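Local coordinates for protein esterase E25 (Uncultured bacterium, PDB 4Q05) that probably hydrolyses carboxylic esters as a dimeric esterase of the bacterial hormone-sensitive lipase family, built on an alpha/beta hydrolase fold, at residues D88-S99 and L143-I154. Sequence-based numbering, arbitrary orientation.
Sequences DEGKVDMAREIS and LNGGEAGTIEAI
A95 points its methyl group at T150 and I151, just past the 3-10 segment 147-149, and the contact illustrates how a small residue lets a helix lie close against a neighbouring segment. Its CB is 3.7 Å from I151 CG1 and also touches T150 OG1, a hydroxyl that donates a hydrogen bond to E147 O. One turn earlier the fit is tighter still: K91 CB and A148 CB stand 3.4 Å apart, closer than usual van der Waals contact. The K91 chain then bends at chi2 (-86°) and passes N144 OD1, carrying NZ away to the carbonyl of L87. Level with I98 and S99, one turn further along, I154 lays CD1 against the A95 carbonyl oxygen, 3.4 Å away, and beside S99 OG. That oxygen already accepts both N and OG of S99, while the CG2 branch of I154 meets I98 CG2 at 3.8 Å.

Toward solvent the contact is looser and largely polar: the exposed R96 grips E147 side-on, NE giving OE1 a nearly straight 3.0 Å bond and NH2 giving OE2 one of 2.9 Å; the guanidinium and carboxylate planes are twisted 49° apart. E147 gets there with CG anti to its backbone N (chi1 -164°) and an extended chain beyond, and V92 CG1 lies over one guanidinium face. At the other end, D88 OD1 accepts N144 N at 2.9 Å, and a water bridges OD2 to G145 N, tying the loop before the 3-10 segment to the start of the type II beta turn (D88 to K91) that leads into helix 91-102.

Helix 91-102 packs against 143-154, which also meets the sheet: I154 and T150 touch V106 of edge strand 105-111, I154 and A153 meet V119 of strand 114-120, and N144 ND2 bonds to G138 O beyond the end of strand 132-136.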
loop_
_atom_site.group_PDB
_atom_site.type_symbol
_atom_site.label_atom_id
_atom_site.label_comp_id
_atom_site.label_asym_id
_atom_site.label_seq_id
_atom_site.Cartn_x
_atom_site.Cartn_y
_atom_site.Cartn_z
ATOM N N ASP A 88 -25.223 5.809 13.777
ATOM C CA ASP A 88 -24.488 6.873 14.467
ATOM C C ASP A 88 -24.524 6.697 15.981
ATOM O O ASP A 88 -23.907 7.458 16.726
ATOM C CB ASP A 88 -25.076 8.248 14.139
ATOM C CG ASP A 88 -24.670 8.757 12.771
ATOM O OD1 ASP A 88 -23.742 8.181 12.160
ATOM O OD2 ASP A 88 -25.271 9.758 12.325
ATOM N N GLU A 89 -25.264 5.694 16.431
ATOM C CA GLU A 89 -25.484 5.507 17.857
ATOM C C GLU A 89 -24.156 5.400 18.598
ATOM O O GLU A 89 -23.277 4.640 18.196
ATOM C CB GLU A 89 -26.317 4.249 18.075
ATOM C CG GLU A 89 -27.021 4.165 19.405
ATOM C CD GLU A 89 -28.135 3.136 19.374
ATOM O OE1 GLU A 89 -29.204 3.443 18.798
ATOM O OE2 GLU A 89 -27.934 2.019 19.903
ATOM N N GLY A 90 -24.008 6.179 19.663
ATOM C CA GLY A 90 -22.839 6.079 20.523
ATOM C C GLY A 90 -21.622 6.857 20.056
ATOM O O GLY A 90 -20.625 6.950 20.771
ATOM N N LYS A 91 -21.693 7.419 18.854
ATOM C CA LYS A 91 -20.551 8.130 18.294
ATOM C C LYS A 91 -20.253 9.386 19.095
ATOM O O LYS A 91 -19.096 9.679 19.394
ATOM C CB LYS A 91 -20.810 8.498 16.839
ATOM C CG LYS A 91 -20.983 7.310 15.917
ATOM C CD LYS A 91 -19.658 6.814 15.426
ATOM C CE LYS A 91 -19.853 5.865 14.260
ATOM N NZ LYS A 91 -20.811 4.782 14.607
ATOM N N VAL A 92 -21.292 10.136 19.440
ATOM C CA VAL A 92 -21.078 11.356 20.203
ATOM C C VAL A 92 -20.430 11.012 21.539
ATOM O O VAL A 92 -19.458 11.649 21.950
ATOM C CB VAL A 92 -22.375 12.143 20.425
ATOM C CG1 VAL A 92 -22.121 13.313 21.364
ATOM C CG2 VAL A 92 -22.941 12.632 19.083
ATOM N N ASP A 93 -20.954 9.982 22.199
ATOM C CA ASP A 93 -20.405 9.538 23.480
ATOM C C ASP A 93 -18.931 9.183 23.367
ATOM O O ASP A 93 -18.124 9.616 24.187
ATOM C CB ASP A 93 -21.206 8.360 24.039
ATOM C CG ASP A 93 -22.607 8.761 24.455
ATOM O OD1 ASP A 93 -22.801 9.944 24.820
ATOM O OD2 ASP A 93 -23.511 7.895 24.414
ATOM N N MET A 94 -18.567 8.410 22.346
ATOM C CA MET A 94 -17.162 8.075 22.148
ATOM C C MET A 94 -16.332 9.344 21.965
ATOM O O MET A 94 -15.246 9.484 22.535
ATOM C CB MET A 94 -16.976 7.146 20.944
ATOM C CG MET A 94 -17.663 5.790 21.102
ATOM S SD MET A 94 -17.665 4.776 19.606
ATOM C CE MET A 94 -18.873 3.524 20.053
ATOM N N ALA A 95 -16.848 10.268 21.161
ATOM C CA ALA A 95 -16.122 11.497 20.846
ATOM C C ALA A 95 -15.805 12.275 22.113
ATOM O O ALA A 95 -14.659 12.651 22.356
ATOM C CB ALA A 95 -16.930 12.355 19.890
ATOM N N ARG A 96 -16.829 12.504 22.925
ATOM C CA ARG A 96 -16.654 13.239 24.169
ATOM C C ARG A 96 -15.711 12.514 25.119
ATOM O O ARG A 96 -14.903 13.140 25.803
ATOM C CB ARG A 96 -18.004 13.457 24.834
ATOM C CG ARG A 96 -18.960 14.224 23.953
ATOM C CD ARG A 96 -20.189 14.677 24.711
ATOM N NE ARG A 96 -20.933 15.677 23.953
ATOM C CZ ARG A 96 -22.188 16.025 24.213
ATOM N NH1 ARG A 96 -22.844 15.447 25.212
ATOM N NH2 ARG A 96 -22.788 16.947 23.468
ATOM N N GLU A 97 -15.806 11.191 25.154
ATOM C CA GLU A 97 -14.951 10.417 26.039
ATOM C C GLU A 97 -13.488 10.578 25.657
ATOM O O GLU A 97 -12.644 10.831 26.516
ATOM C CB GLU A 97 -15.347 8.940 26.033
ATOM C CG GLU A 97 -14.551 8.084 27.019
ATOM C CD GLU A 97 -14.750 8.499 28.478
ATOM O OE1 GLU A 97 -15.707 9.254 28.774
ATOM O OE2 GLU A 97 -13.942 8.062 29.329
ATOM N N ILE A 98 -13.179 10.428 24.371
ATOM C CA ILE A 98 -11.808 10.624 23.925
ATOM C C ILE A 98 -11.372 12.048 24.243
ATOM O O ILE A 98 -10.244 12.274 24.689
ATOM C CB ILE A 98 -11.644 10.409 22.417
ATOM C CG1 ILE A 98 -12.280 9.091 21.975
ATOM C CG2 ILE A 98 -10.179 10.428 22.055
ATOM C CD1 ILE A 98 -11.377 7.901 22.119
ATOM N N SER A 99 -12.271 13.003 24.002
ATOM C CA SER A 99 -11.975 14.419 24.216
ATOM C C SER A 99 -11.592 14.676 25.665
ATOM O O SER A 99 -10.577 15.309 25.942
ATOM C CB SER A 99 -13.183 15.296 23.863
ATOM O OG SER A 99 -13.469 15.221 22.487
ATOM N N LEU A 143 -23.562 9.507 7.198
ATOM C CA LEU A 143 -23.256 9.182 8.583
ATOM C C LEU A 143 -22.384 10.240 9.244
ATOM O O LEU A 143 -21.780 11.072 8.574
ATOM C CB LEU A 143 -22.572 7.815 8.675
ATOM C CG LEU A 143 -23.390 6.639 8.128
ATOM C CD1 LEU A 143 -22.605 5.325 8.191
ATOM C CD2 LEU A 143 -24.742 6.513 8.856
ATOM N N ASN A 144 -22.331 10.190 10.568
ATOM C CA ASN A 144 -21.452 11.036 11.367
ATOM C C ASN A 144 -21.737 12.526 11.299
ATOM O O ASN A 144 -20.822 13.337 11.380
ATOM C CB ASN A 144 -19.985 10.755 11.031
ATOM C CG ASN A 144 -19.611 9.290 11.245
ATOM O OD1 ASN A 144 -20.009 8.669 12.228
ATOM N ND2 ASN A 144 -18.865 8.737 10.314
ATOM N N GLY A 145 -23.010 12.879 11.165
ATOM C CA GLY A 145 -23.426 14.262 11.237
ATOM C C GLY A 145 -23.228 14.773 12.651
ATOM O O GLY A 145 -23.146 13.992 13.606
ATOM N N GLY A 146 -23.128 16.087 12.791
ATOM C CA GLY A 146 -23.000 16.672 14.108
ATOM C C GLY A 146 -21.733 16.248 14.819
ATOM O O GLY A 146 -20.692 15.985 14.200
ATOM N N GLU A 147 -21.824 16.180 16.138
ATOM C CA GLU A 147 -20.651 15.974 16.955
ATOM C C GLU A 147 -20.097 14.568 16.749
ATOM O O GLU A 147 -18.932 14.300 17.031
ATOM C CB GLU A 147 -20.997 16.225 18.422
ATOM C CG GLU A 147 -19.788 16.424 19.299
ATOM C CD GLU A 147 -20.167 16.752 20.725
ATOM O OE1 GLU A 147 -19.282 16.675 21.603
ATOM O OE2 GLU A 147 -21.348 17.082 20.959
ATOM N N ALA A 148 -20.929 13.680 16.210
ATOM C CA ALA A 148 -20.493 12.315 15.945
ATOM C C ALA A 148 -19.301 12.312 14.995
ATOM O O ALA A 148 -18.466 11.416 15.041
ATOM C CB ALA A 148 -21.639 11.493 15.372
ATOM N N GLY A 149 -19.219 13.332 14.146
ATOM C CA GLY A 149 -18.169 13.410 13.148
ATOM C C GLY A 149 -16.831 13.887 13.668
ATOM O O GLY A 149 -15.851 13.916 12.918
ATOM N N THR A 150 -16.766 14.243 14.947
ATOM C CA THR A 150 -15.535 14.798 15.504
ATOM C C THR A 150 -14.503 13.763 15.960
ATOM O O THR A 150 -13.365 14.122 16.266
ATOM C CB THR A 150 -15.811 15.758 16.678
ATOM O OG1 THR A 150 -16.523 15.061 17.710
ATOM C CG2 THR A 150 -16.627 16.969 16.207
ATOM N N ILE A 151 -14.874 12.489 16.005
ATOM C CA ILE A 151 -13.919 11.479 16.477
ATOM C C ILE A 151 -12.586 11.535 15.735
ATOM O O ILE A 151 -11.531 11.711 16.342
ATOM C CB ILE A 151 -14.499 10.058 16.425
ATOM C CG1 ILE A 151 -15.724 9.971 17.333
ATOM C CG2 ILE A 151 -13.448 9.029 16.863
ATOM C CD1 ILE A 151 -16.474 8.656 17.227
ATOM N N GLU A 152 -12.617 11.420 14.416
ATOM C CA GLU A 152 -11.356 11.421 13.680
ATOM C C GLU A 152 -10.614 12.760 13.812
ATOM O O GLU A 152 -9.382 12.797 13.808
ATOM C CB GLU A 152 -11.572 11.063 12.212
ATOM C CG GLU A 152 -10.292 11.052 11.393
ATOM C CD GLU A 152 -10.537 10.723 9.926
ATOM O OE1 GLU A 152 -11.577 11.144 9.367
ATOM O OE2 GLU A 152 -9.681 10.045 9.330
ATOM N N ALA A 153 -11.371 13.851 13.913
ATOM C CA ALA A 153 -10.796 15.179 14.091
ATOM C C ALA A 153 -10.044 15.253 15.407
ATOM O O ALA A 153 -8.988 15.870 15.508
ATOM C CB ALA A 153 -11.896 16.230 14.081
ATOM N N ILE A 154 -10.622 14.651 16.431
ATOM C CA ILE A 154 -9.984 14.612 17.741
ATOM C C ILE A 154 -8.664 13.835 17.657
ATOM O O ILE A 154 -7.644 14.255 18.214
ATOM C CB ILE A 154 -10.924 13.974 18.765
ATOM C CG1 ILE A 154 -12.132 14.890 19.004
ATOM C CG2 ILE A 154 -10.189 13.671 20.075
ATOM C CD1 ILE A 154 -13.305 14.173 19.659
HETATM O O HOH W 1 -25.396 11.424 10.157
#